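Local atomic coordinates of galactose mutarotase related enzyme (Lactobacillus casei, PDB entry 3Q1N), a protein that probably binds carbohydrates and may interconvert sugar anomers as an aldose 1-epimerase (mutarotase) relative, though its own substrate is not established. Residues Y33-D38 against K248-A253; F105-T110 against D269-L274; E186-A191 against V208-S213; T219-S222 against H227-T230. One frame throughout, in Å; residues are numbered along the deposited sequence.

Contact 1: Y33-D38 against K248-A253; sequences YVWTGD and KAPFIA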
loop_
_atom_site.group_PDB
_atom_site.type_symbol
_atom_site.label_atom_id
_atom_site.label_comp_id
_atom_site.label_asym_id
_atom_site.label_seq_id
_atom_site.Cartn_x
_atom_site.Cartn_y
_atom_site.Cartn_z
ATOM N N TYR A 33 -7.729 -3.171 -14.193
ATOM C CA TYR A 33 -6.445 -3.466 -13.563
ATOM C C TYR A 33 -6.583 -3.835 -12.099
ATOM O O TYR A 33 -5.777 -4.603 -11.582
ATOM C CB TYR A 33 -5.512 -2.258 -13.622
ATOM C CG TYR A 33 -4.995 -1.924 -15.004
ATOM C CD1 TYR A 33 -3.857 -2.524 -15.512
ATOM C CD2 TYR A 33 -5.608 -0.979 -15.763
ATOM C CE1 TYR A 33 -3.349 -2.192 -16.768
ATOM C CE2 TYR A 33 -5.139 -0.654 -17.022
ATOM C CZ TYR A 33 -4.011 -1.236 -17.517
ATOM O OH TYR A 33 -3.585 -0.863 -18.777
ATOM N N VAL A 34 -7.567 -3.249 -11.433
ATOM C CA VAL A 34 -7.754 -3.327 -9.966
ATOM C C VAL A 34 -8.824 -4.344 -9.547
ATOM O O VAL A 34 -9.894 -4.437 -10.154
ATOM C CB VAL A 34 -8.038 -1.944 -9.372
ATOM C CG1 VAL A 34 -8.356 -2.020 -7.855
ATOM C CG2 VAL A 34 -6.812 -1.002 -9.580
ATOM N N TRP A 35 -8.491 -5.147 -8.546
ATOM C CA TRP A 35 -9.391 -6.146 -7.972
ATOM C C TRP A 35 -10.765 -5.535 -7.680
ATOM O O TRP A 35 -10.879 -4.435 -7.144
ATOM C CB TRP A 35 -8.780 -6.725 -6.691
ATOM C CG TRP A 35 -9.633 -7.708 -5.974
ATOM C CD1 TRP A 35 -10.101 -7.614 -4.680
ATOM C CD2 TRP A 35 -10.140 -8.939 -6.493
ATOM N NE1 TRP A 35 -10.840 -8.717 -4.373
ATOM C CE2 TRP A 35 -10.900 -9.542 -5.473
ATOM C CE3 TRP A 35 -10.021 -9.583 -7.710
ATOM C CZ2 TRP A 35 -11.518 -10.778 -5.638
ATOM C CZ3 TRP A 35 -10.646 -10.821 -7.882
ATOM C CH2 TRP A 35 -11.384 -11.398 -6.851
ATOM N N THR A 36 -11.794 -6.285 -8.077
ATOM C CA THR A 36 -13.191 -5.864 -7.976
ATOM C C THR A 36 -13.820 -6.027 -6.596
ATOM O O THR A 36 -14.961 -5.641 -6.413
ATOM C CB THR A 36 -14.051 -6.663 -8.934
ATOM O OG1 THR A 36 -13.826 -8.050 -8.658
ATOM C CG2 THR A 36 -13.698 -6.343 -10.384
ATOM N N GLY A 37 -13.088 -6.544 -5.619
ATOM C CA GLY A 37 -13.609 -6.688 -4.265
ATOM C C GLY A 37 -14.628 -7.810 -4.057
ATOM O O GLY A 37 -15.440 -7.737 -3.141
ATOM N N ASP A 38 -14.571 -8.846 -4.885
ATOM C CA ASP A 38 -15.336 -10.085 -4.673
ATOM C C ASP A 38 -14.961 -10.706 -3.321
ATOM O O ASP A 38 -13.831 -11.210 -3.150
ATOM C CB ASP A 38 -15.036 -11.056 -5.819
ATOM C CG ASP A 38 -15.772 -12.405 -5.687
ATOM O OD1 ASP A 38 -16.470 -12.634 -4.685
ATOM O OD2 ASP A 38 -15.621 -13.249 -6.603
ATOM N N LYS A 248 -6.885 -19.517 -3.843
ATOM C CA LYS A 248 -6.505 -19.341 -5.242
ATOM C C LYS A 248 -7.113 -18.016 -5.779
ATOM O O LYS A 248 -7.887 -18.025 -6.745
ATOM C CB LYS A 248 -6.985 -20.551 -6.062
ATOM C CG LYS A 248 -6.631 -21.943 -5.463
ATOM C CD LYS A 248 -5.731 -22.796 -6.364
ATOM C CE LYS A 248 -5.963 -24.323 -6.139
ATOM N NZ LYS A 248 -6.713 -25.079 -7.240
ATOM N N ALA A 249 -6.747 -16.887 -5.173
ATOM C CA ALA A 249 -7.287 -15.610 -5.591
ATOM C C ALA A 249 -6.676 -15.222 -6.935
ATOM O O ALA A 249 -5.480 -15.410 -7.130
ATOM C CB ALA A 249 -7.001 -14.532 -4.562
ATOM N N PRO A 250 -7.487 -14.681 -7.847
ATOM C CA PRO A 250 -7.008 -14.212 -9.160
ATOM C C PRO A 250 -6.490 -12.774 -9.074
ATOM O O PRO A 250 -6.795 -11.936 -9.930
ATOM C CB PRO A 250 -8.277 -14.303 -10.022
ATOM C CG PRO A 250 -9.367 -13.962 -9.028
ATOM C CD PRO A 250 -8.967 -14.588 -7.736
ATOM N N PHE A 251 -5.760 -12.488 -8.008
ATOM C CA PHE A 251 -5.083 -11.166 -7.837
ATOM C C PHE A 251 -3.812 -11.276 -7.021
ATOM O O PHE A 251 -3.627 -12.211 -6.265
ATOM C CB PHE A 251 -6.047 -10.113 -7.249
ATOM C CG PHE A 251 -6.326 -10.238 -5.751
ATOM C CD1 PHE A 251 -5.411 -9.798 -4.780
ATOM C CD2 PHE A 251 -7.533 -10.760 -5.311
ATOM C CE1 PHE A 251 -5.709 -9.882 -3.404
ATOM C CE2 PHE A 251 -7.830 -10.835 -3.934
ATOM C CZ PHE A 251 -6.923 -10.429 -3.003
ATOM N N ILE A 252 -2.937 -10.293 -7.209
ATOM C CA ILE A 252 -1.739 -10.111 -6.407
ATOM C C ILE A 252 -1.674 -8.643 -6.077
ATOM O O ILE A 252 -1.871 -7.799 -6.972
ATOM C CB ILE A 252 -0.469 -10.557 -7.168
ATOM C CG1 ILE A 252 -0.528 -12.051 -7.485
ATOM C CG2 ILE A 252 0.812 -10.245 -6.283
ATOM C CD1 ILE A 252 0.574 -12.498 -8.463
ATOM N N ALA A 253 -1.523 -8.345 -4.765
ATOM C CA ALA A 253 -1.301 -6.992 -4.303
ATOM C C ALA A 253 0.180 -6.656 -4.274
ATOM O O ALA A 253 1.016 -7.475 -3.879
ATOM C CB ALA A 253 -1.952 -6.778 -2.894
#
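Trp-35 meets Pro-250 and Phe-251 through its indole. Before it, the backbone of Tyr-33 and Val-34 leaves strand 31-32. At Trp-35 the side chain turns toward 248-253: CG stands anti to the backbone N (chi1 177°), which carries the indole over to Phe-251. CD2 of Phe-251 lies over the centre of one indole face, 3.4 Å from CD2 of Trp-35. The two rings are tilted, with 39° between their planes and 4.2 Å between the centroids of the five-membered ring and the phenyl. Farther out, CZ3 of Trp-35 touches CG of Pro-250 at 3.6 Å. NE1 of Trp-35 is hydrogen-bonded to the carbonyl O of Trp-42. The indole also touches Ala-145 of strand 136-147. Putting an alanine here would probably open a gap beside Phe-251 and Pro-250 and leave the Trp-42 carbonyl without this donor. The opposite indole face is met by the backbone just after it, where Gly-37 N sits 3.3 Å above the plane near the rim. This oblique aromatic pair, flanked by Pro-250, joins the loop after strand 31-32 to the start of strand 251-258 in the beta-sandwich fold of the galactose mutarotase family.

Contact 2: F105-T110 against D269-L274; sequences FPFEYT and DWYTKL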
loop_
_atom_site.group_PDB
_atom_site.type_symbol
_atom_site.label_atom_id
_atom_site.label_comp_id
_atom_site.label_asym_id
_atom_site.label_seq_id
_atom_site.Cartn_x
_atom_site.Cartn_y
_atom_site.Cartn_z
ATOM N N PHE A 105 -5.111 8.034 18.528
ATOM C CA PHE A 105 -3.973 8.701 17.944
ATOM C C PHE A 105 -4.171 10.200 18.245
ATOM O O PHE A 105 -4.944 10.890 17.572
ATOM C CB PHE A 105 -3.970 8.387 16.454
ATOM C CG PHE A 105 -2.783 8.904 15.675
ATOM C CD1 PHE A 105 -1.478 8.401 15.881
ATOM C CD2 PHE A 105 -2.943 9.938 14.727
ATOM C CE1 PHE A 105 -0.378 8.848 15.077
ATOM C CE2 PHE A 105 -1.855 10.371 13.949
ATOM C CZ PHE A 105 -0.608 9.862 14.127
ATOM N N PRO A 106 -3.545 10.684 19.318
ATOM C CA PRO A 106 -3.944 12.001 19.877
ATOM C C PRO A 106 -3.289 13.185 19.166
ATOM O O PRO A 106 -2.591 14.019 19.776
ATOM C CB PRO A 106 -3.503 11.873 21.339
ATOM C CG PRO A 106 -2.306 10.977 21.283
ATOM C CD PRO A 106 -2.604 9.972 20.201
ATOM N N PHE A 107 -3.463 13.202 17.840
ATOM C CA PHE A 107 -2.842 14.189 16.988
ATOM C C PHE A 107 -3.847 14.758 16.024
ATOM O O PHE A 107 -4.621 14.040 15.370
ATOM C CB PHE A 107 -1.665 13.572 16.161
ATOM C CG PHE A 107 -0.585 12.991 16.998
ATOM C CD1 PHE A 107 0.399 13.798 17.534
ATOM C CD2 PHE A 107 -0.537 11.625 17.286
ATOM C CE1 PHE A 107 1.377 13.272 18.352
ATOM C CE2 PHE A 107 0.442 11.114 18.087
ATOM C CZ PHE A 107 1.412 11.956 18.617
ATOM N N GLU A 108 -3.808 16.083 15.895
ATOM C CA GLU A 108 -4.368 16.742 14.735
ATOM C C GLU A 108 -3.481 16.536 13.510
ATOM O O GLU A 108 -2.248 16.653 13.564
ATOM C CB GLU A 108 -4.627 18.237 15.014
ATOM C CG GLU A 108 -5.521 18.446 16.218
ATOM C CD GLU A 108 -6.100 19.828 16.305
ATOM O OE1 GLU A 108 -5.596 20.747 15.652
ATOM O OE2 GLU A 108 -7.080 19.993 17.091
ATOM N N TYR A 109 -4.123 16.152 12.404
ATOM C CA TYR A 109 -3.401 15.870 11.174
ATOM C C TYR A 109 -4.180 16.250 9.958
ATOM O O TYR A 109 -5.426 16.357 10.000
ATOM C CB TYR A 109 -2.991 14.372 11.096
ATOM C CG TYR A 109 -4.161 13.401 10.869
ATOM C CD1 TYR A 109 -4.668 13.163 9.570
ATOM C CD2 TYR A 109 -4.797 12.765 11.949
ATOM C CE1 TYR A 109 -5.714 12.299 9.386
ATOM C CE2 TYR A 109 -5.862 11.916 11.764
ATOM C CZ TYR A 109 -6.324 11.672 10.490
ATOM O OH TYR A 109 -7.411 10.816 10.283
ATOM N N THR A 110 -3.449 16.372 8.858
ATOM C CA THR A 110 -4.072 16.409 7.536
ATOM C C THR A 110 -3.428 15.324 6.689
ATOM O O THR A 110 -2.220 15.173 6.691
ATOM C CB THR A 110 -3.919 17.745 6.833
ATOM O OG1 THR A 110 -4.462 18.796 7.634
ATOM C CG2 THR A 110 -4.662 17.739 5.474
ATOM N N ASP A 269 6.853 1.737 21.235
ATOM C CA ASP A 269 6.827 3.207 21.193
ATOM C C ASP A 269 6.905 3.661 19.760
ATOM O O ASP A 269 7.881 3.386 19.026
ATOM C CB ASP A 269 8.017 3.726 21.984
ATOM C CG ASP A 269 8.100 5.242 22.047
ATOM O OD1 ASP A 269 7.173 5.946 21.617
ATOM O OD2 ASP A 269 9.152 5.729 22.560
ATOM N N TRP A 270 5.870 4.347 19.314
ATOM C CA TRP A 270 5.888 4.790 17.909
ATOM C C TRP A 270 6.969 5.809 17.580
ATOM O O TRP A 270 7.297 6.002 16.396
ATOM C CB TRP A 270 4.541 5.323 17.490
ATOM C CG TRP A 270 3.578 4.264 17.023
ATOM C CD1 TRP A 270 3.627 2.938 17.327
ATOM C CD2 TRP A 270 2.449 4.440 16.174
ATOM N NE1 TRP A 270 2.593 2.279 16.748
ATOM C CE2 TRP A 270 1.837 3.180 16.034
ATOM C CE3 TRP A 270 1.887 5.532 15.525
ATOM C CZ2 TRP A 270 0.686 3.003 15.267
ATOM C CZ3 TRP A 270 0.765 5.356 14.783
ATOM C CH2 TRP A 270 0.179 4.104 14.644
ATOM N N TYR A 271 7.551 6.416 18.599
ATOM C CA TYR A 271 8.703 7.293 18.382
ATOM C C TYR A 271 9.997 6.544 18.057
ATOM O O TYR A 271 10.998 7.178 17.662
ATOM C CB TYR A 271 8.943 8.182 19.608
ATOM C CG TYR A 271 7.843 9.229 19.773
ATOM C CD1 TYR A 271 7.617 10.205 18.788
ATOM C CD2 TYR A 271 7.042 9.276 20.923
ATOM C CE1 TYR A 271 6.587 11.153 18.926
ATOM C CE2 TYR A 271 5.999 10.223 21.061
ATOM C CZ TYR A 271 5.807 11.180 20.069
ATOM O OH TYR A 271 4.812 12.101 20.242
ATOM N N THR A 272 10.007 5.217 18.208
ATOM C CA THR A 272 11.183 4.428 17.802
ATOM C C THR A 272 10.827 3.223 16.887
ATOM O O THR A 272 11.746 2.492 16.473
ATOM C CB THR A 272 11.900 3.830 19.041
ATOM O OG1 THR A 272 11.000 2.970 19.750
ATOM C CG2 THR A 272 12.424 4.917 19.974
ATOM N N LYS A 273 9.540 3.036 16.591
ATOM C CA LYS A 273 9.026 1.917 15.773
ATOM C C LYS A 273 9.694 1.931 14.395
ATOM O O LYS A 273 9.735 2.968 13.719
ATOM C CB LYS A 273 7.503 1.996 15.649
ATOM C CG LYS A 273 6.845 0.984 14.750
ATOM C CD LYS A 273 5.307 1.132 14.691
ATOM C CE LYS A 273 4.668 0.202 13.706
ATOM N NZ LYS A 273 3.162 0.304 13.683
ATOM N N LEU A 274 10.275 0.811 14.008
ATOM C CA LEU A 274 11.013 0.768 12.735
ATOM C C LEU A 274 10.061 1.111 11.605
ATOM O O LEU A 274 8.968 0.543 11.507
ATOM C CB LEU A 274 11.629 -0.593 12.486
ATOM C CG LEU A 274 12.563 -0.721 11.287
ATOM C CD1 LEU A 274 13.846 0.103 11.576
ATOM C CD2 LEU A 274 12.908 -2.206 10.958
#
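The backbones of Phe-105 and Trp-270, the nearest across the contact, stay 10.6 Å apart at their CA atoms, so the two segments meet through aromatic side chains alone. Phe-105 and Trp-270 make the first pair. CE1 of Phe-105 lies 3.7 Å from CZ3 of Trp-270, and CD1 is only slightly farther from the same atom. The rings meet rim to rim with their planes at 55°, and neither covers the face of the other. With chi1 at -175°, CG of Phe-105 is opposite its own backbone N, and the ring extends toward the indole. Within 105-110, CD2 of Phe-107 sits 3.4 Å above the centre of the Phe-105 ring, and an inverse gamma turn centred on Pro-106 brings the two phenylalanines together. Phe-107 makes the second pair. Its CZ is 3.8 Å from OH of Tyr-271, which lies at the ring edge and in its plane. That hydroxyl is hydrogen-bonded to the carbonyl O of Ser-135. Behind the tyrosine, Asp-269 forms an Asx turn: its OD1 accepts from Tyr-271 N at 3.1 Å, from above the carboxylate plane. The indole of Trp-270 also stacks on Tyr-61. No hydrogen bond crosses between the segments. The contact therefore rests on van der Waals touches between aromatic side chains, one through a hydroxyl whose hydrogen bond goes to Ser-135 instead.

Contact 3: E186-A191 against V208-S213; sequences EDIPGA and VILANS. With EDO (1,2-ethanediol), chain Q.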
loop_
_atom_site.group_PDB
_atom_site.type_symbol
_atom_site.label_atom_id
_atom_site.label_comp_id
_atom_site.label_asym_id
_atom_site.label_seq_id
_atom_site.Cartn_x
_atom_site.Cartn_y
_atom_site.Cartn_z
ATOM N N GLU A 186 16.059 -11.230 5.472
ATOM C CA GLU A 186 16.489 -12.551 5.002
ATOM C C GLU A 186 16.311 -12.715 3.493
ATOM O O GLU A 186 15.654 -11.919 2.829
ATOM C CB GLU A 186 15.699 -13.666 5.716
ATOM C CG GLU A 186 14.173 -13.548 5.547
ATOM C CD GLU A 186 13.338 -14.539 6.383
ATOM O OE1 GLU A 186 13.713 -14.808 7.537
ATOM O OE2 GLU A 186 12.245 -14.967 5.897
ATOM N N ASP A 187 16.854 -13.819 2.984
ATOM C CA ASP A 187 16.702 -14.167 1.563
ATOM C C ASP A 187 15.285 -14.570 1.252
ATOM O O ASP A 187 14.518 -14.977 2.159
ATOM C CB ASP A 187 17.594 -15.351 1.216
ATOM C CG ASP A 187 19.084 -15.046 1.339
ATOM O OD1 ASP A 187 19.507 -13.879 1.341
ATOM O OD2 ASP A 187 19.843 -16.039 1.377
ATOM N N ILE A 188 14.915 -14.446 -0.035
ATOM C CA ILE A 188 13.541 -14.720 -0.483
ATOM C C ILE A 188 13.461 -16.011 -1.300
ATOM O O ILE A 188 14.239 -16.159 -2.247
ATOM C CB ILE A 188 13.020 -13.600 -1.372
ATOM C CG1 ILE A 188 13.157 -12.257 -0.651
ATOM C CG2 ILE A 188 11.556 -13.886 -1.732
ATOM C CD1 ILE A 188 12.468 -11.059 -1.343
ATOM N N PRO A 189 12.542 -16.943 -0.935
ATOM C CA PRO A 189 12.428 -18.186 -1.712
ATOM C C PRO A 189 12.218 -17.890 -3.195
ATOM O O PRO A 189 11.255 -17.205 -3.569
ATOM C CB PRO A 189 11.208 -18.887 -1.098
ATOM C CG PRO A 189 11.162 -18.390 0.361
ATOM C CD PRO A 189 11.743 -16.986 0.326
ATOM N N GLY A 190 13.183 -18.334 -4.008
ATOM C CA GLY A 190 13.064 -18.289 -5.451
ATOM C C GLY A 190 13.600 -17.054 -6.167
ATOM O O GLY A 190 13.517 -16.999 -7.371
ATOM N N ALA A 191 14.164 -16.085 -5.449
ATOM C CA ALA A 191 14.631 -14.846 -6.089
ATOM C C ALA A 191 15.799 -15.146 -7.044
ATOM O O ALA A 191 16.663 -15.960 -6.736
ATOM C CB ALA A 191 15.034 -13.787 -5.037
ATOM N N VAL A 208 5.149 -10.639 1.727
ATOM C CA VAL A 208 6.570 -10.540 1.410
ATOM C C VAL A 208 6.958 -9.059 1.313
ATOM O O VAL A 208 6.619 -8.362 0.359
ATOM C CB VAL A 208 6.889 -11.265 0.068
ATOM C CG1 VAL A 208 8.402 -11.124 -0.308
ATOM C CG2 VAL A 208 6.505 -12.774 0.170
ATOM N N ILE A 209 7.617 -8.566 2.344
ATOM C CA ILE A 209 7.996 -7.149 2.420
ATOM C C ILE A 209 9.434 -6.954 1.949
ATOM O O ILE A 209 10.361 -7.273 2.677
ATOM C CB ILE A 209 7.871 -6.588 3.858
ATOM C CG1 ILE A 209 6.535 -6.952 4.479
ATOM C CG2 ILE A 209 8.084 -5.064 3.822
ATOM C CD1 ILE A 209 6.451 -6.626 6.005
ATOM N N LEU A 210 9.624 -6.452 0.739
ATOM C CA LEU A 210 10.973 -6.229 0.207
ATOM C C LEU A 210 11.666 -5.097 0.944
ATOM O O LEU A 210 11.116 -3.985 1.103
ATOM C CB LEU A 210 10.936 -5.883 -1.299
ATOM C CG LEU A 210 10.248 -6.908 -2.194
ATOM C CD1 LEU A 210 10.327 -6.417 -3.652
ATOM C CD2 LEU A 210 10.878 -8.277 -2.092
ATOM N N ALA A 211 12.879 -5.389 1.389
ATOM C CA ALA A 211 13.671 -4.495 2.212
ATOM C C ALA A 211 14.578 -3.571 1.412
ATOM O O ALA A 211 15.168 -2.650 1.998
ATOM C CB ALA A 211 14.500 -5.307 3.189
ATOM N N ASN A 212 14.693 -3.792 0.096
ATOM C CA ASN A 212 15.666 -3.067 -0.726
ATOM C C ASN A 212 15.144 -1.687 -1.118
ATOM O O ASN A 212 14.435 -1.527 -2.111
ATOM C CB ASN A 212 16.072 -3.900 -1.966
ATOM C CG ASN A 212 16.512 -5.297 -1.622
ATOM O OD1 ASN A 212 15.695 -6.125 -1.277
ATOM N ND2 ASN A 212 17.803 -5.600 -1.804
ATOM N N SER A 213 15.513 -0.659 -0.340
ATOM C CA SER A 213 14.898 0.664 -0.507
ATOM C C SER A 213 15.321 1.426 -1.738
ATOM O O SER A 213 14.684 2.421 -2.104
ATOM C CB SER A 213 15.140 1.519 0.735
ATOM O OG SER A 213 14.622 0.865 1.863
HETATM C C1 EDO Q . 16.379 -18.488 -2.618
HETATM O O1 EDO Q . 16.052 -18.395 -4.014
HETATM C C2 EDO Q . 17.292 -17.338 -2.213
HETATM O O2 EDO Q . 16.537 -16.124 -2.149
#
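Ile-188 reaches across to Val-208 and Leu-210, and it opens a type II beta turn that runs to Ala-191. This turn follows strand 184-187, which pairs with strand 171-175 in a two-stranded antiparallel sheet. From CB the isoleucine divides. CG2 is anti to the backbone N and stays a little farther, 4.4 Å from CG1 of Val-208. CG1 is anti to the carbonyl carbon (chi1 -54°), and chi2 near 180° keeps the branch extended and carries CD1 out to strand 208-210. CD1 makes the closest approaches. It lies 3.3 Å from CD2 of Leu-210, closer than two methyl groups normally pack. It also comes within 4.2 Å of CG1 of Val-208, a looser approach. The isoleucine crosses the leucine at about a right angle and the valine at a slant. Leu-202 of helix 200-203 touches both Ile-188 and Val-208. Leu-210 also touches Ile-241 of strand 238-242. The contact thus joins the turn after the small two-stranded sheet to the short strand 208-210 of a larger sheet.

The turn is closed by Ala-191 N bonding to Ile-188 O at 3.2 Å. Gly-190 holds its third position with phi at 92°, where a CB would collide with the carbonyl O of Pro-189. A molecule of 1,2-ethanediol, probably from the crystallisation liquor, rests on the turn. Its O2 lies doubtfully close to Ile-188 O. At its other end, O1 of the diol accepts a hydrogen bond from Gly-190 N at 2.9 Å.

Contact 4: T219-S222 against H227-T230; sequences TLAS and HSIT. With NO3 (nitrate ion), chain F.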
loop_
_atom_site.group_PDB
_atom_site.type_symbol
_atom_site.label_atom_id
_atom_site.label_comp_id
_atom_site.label_asym_id
_atom_site.label_seq_id
_atom_site.Cartn_x
_atom_site.Cartn_y
_atom_site.Cartn_z
ATOM N N THR A 219 7.850 -3.971 -11.667
ATOM C CA THR A 219 6.908 -4.406 -12.698
ATOM C C THR A 219 6.300 -5.757 -12.364
ATOM O O THR A 219 7.037 -6.704 -12.115
ATOM C CB THR A 219 7.583 -4.454 -14.088
ATOM O OG1 THR A 219 7.971 -3.126 -14.456
ATOM C CG2 THR A 219 6.674 -5.021 -15.139
ATOM N N LEU A 220 4.966 -5.817 -12.402
ATOM C CA LEU A 220 4.166 -7.049 -12.222
ATOM C C LEU A 220 3.717 -7.449 -13.633
ATOM O O LEU A 220 2.973 -6.711 -14.297
ATOM C CB LEU A 220 2.972 -6.801 -11.302
ATOM C CG LEU A 220 1.968 -7.946 -11.195
ATOM C CD1 LEU A 220 2.558 -9.189 -10.515
ATOM C CD2 LEU A 220 0.708 -7.439 -10.459
ATOM N N ALA A 221 4.218 -8.586 -14.102
ATOM C CA ALA A 221 3.986 -9.011 -15.471
ATOM C C ALA A 221 4.112 -10.527 -15.629
ATOM O O ALA A 221 4.850 -11.179 -14.881
ATOM C CB ALA A 221 4.996 -8.344 -16.397
ATOM N N SER A 222 3.470 -11.029 -16.670
ATOM C CA SER A 222 3.589 -12.412 -17.137
ATOM C C SER A 222 3.771 -12.392 -18.649
ATOM O O SER A 222 3.111 -11.607 -19.320
ATOM C CB SER A 222 2.311 -13.190 -16.815
ATOM O OG SER A 222 2.219 -14.386 -17.575
ATOM N N HIS A 227 -1.575 -7.273 -20.354
ATOM C CA HIS A 227 -1.487 -6.131 -19.491
ATOM C C HIS A 227 -0.477 -6.431 -18.357
ATOM O O HIS A 227 -0.339 -7.568 -17.841
ATOM C CB HIS A 227 -2.874 -5.729 -18.938
ATOM C CG HIS A 227 -3.799 -5.194 -19.992
ATOM N ND1 HIS A 227 -3.610 -3.960 -20.582
ATOM C CD2 HIS A 227 -4.890 -5.735 -20.591
ATOM C CE1 HIS A 227 -4.543 -3.769 -21.497
ATOM N NE2 HIS A 227 -5.334 -4.831 -21.521
ATOM N N SER A 228 0.312 -5.441 -18.060
ATOM C CA SER A 228 1.173 -5.458 -16.896
ATOM C C SER A 228 1.085 -4.063 -16.329
ATOM O O SER A 228 0.517 -3.159 -16.956
ATOM C CB SER A 228 2.607 -5.773 -17.289
ATOM O OG SER A 228 3.134 -4.850 -18.219
ATOM N N ILE A 229 1.591 -3.906 -15.105
ATOM C CA ILE A 229 1.754 -2.596 -14.476
ATOM C C ILE A 229 3.149 -2.467 -13.911
ATOM O O ILE A 229 3.789 -3.465 -13.624
ATOM C CB ILE A 229 0.763 -2.368 -13.326
ATOM C CG1 ILE A 229 0.958 -3.396 -12.185
ATOM C CG2 ILE A 229 -0.669 -2.421 -13.900
ATOM C CD1 ILE A 229 1.698 -2.895 -10.979
ATOM N N THR A 230 3.600 -1.223 -13.824
ATOM C CA THR A 230 4.867 -0.885 -13.199
ATOM C C THR A 230 4.605 0.206 -12.156
ATOM O O THR A 230 3.952 1.223 -12.454
ATOM C CB THR A 230 5.886 -0.391 -14.223
ATOM O OG1 THR A 230 6.143 -1.449 -15.148
ATOM C CG2 THR A 230 7.228 0.040 -13.535
HETATM N N NO3 F . 11.349 -3.028 -14.016
HETATM O O1 NO3 F . 10.373 -2.073 -13.790
HETATM O O2 NO3 F . 12.482 -3.081 -13.206
HETATM O O3 NO3 F . 11.215 -3.940 -15.067
HETATM O O HOH W 1 1.575 -9.287 -17.938
#
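Thr-219 and Thr-230 face each other as a non-hydrogen-bonded pair of an antiparallel hairpin. OG1 of Thr-230 donates to OG1 of Thr-219 at 2.6 Å. OG1 of Thr-219 in turn donates to O1 of a nitrate at 2.7 Å. The pairing puts both side chains on one face of the sheet, and there each OG1 is anti to its carbonyl carbon (chi1 -64° and -62°), where the two oxygens meet. A valine in place of Thr-219 would probably leave the Thr-230 hydroxyl without its acceptor and the nitrate without this donor. Leu-220 and Ile-229 form the hydrogen-bonded pair. Leu-220 N gives to Ile-229 O at 2.9 Å, and Ile-229 N returns to Leu-220 O at 3.2 Å. Their side chains fall on the other face, where CB of Leu-220 lies 4.1 Å from CG1 of Ile-229, and both touch Phe-146. Next, CB of Ala-221 packs on CB of Ser-228 at 3.6 Å. A water accepts from Ser-222 N and lies close to His-227 O. Farther out, Ser-228 OG is hydrogen-bonded to ND1 of His-294. On the threonine face a two-hydroxyl chain thus donates to an anion probably from the crystallisation liquor; the other face is hydrocarbon.

In the fold
All four contacts belong to one chain with the all-beta fold of the aldose 1-epimerase family. Along the sequence, contacts 1 and 2 interleave, and contacts 3 and 4 come one after the other inside the spans of both contact 1 and contact 2. Contacts 1 and 4 are neighbours, with centres about 14 Å apart, and touch where Tyr-33 packs on Ile-229. Contact 2 lies on the other side of the chain's centre, about 31 Å from contact 1 and 35 Å from contact 4 between centres. It still shares the nine-stranded sheet with contact 4, through strand 109-118. Contacts 1 and 3 both reach the six-stranded sheet. Contacts 1 and 2 join chain parts far apart in sequence, whereas contacts 3 and 4 are more local.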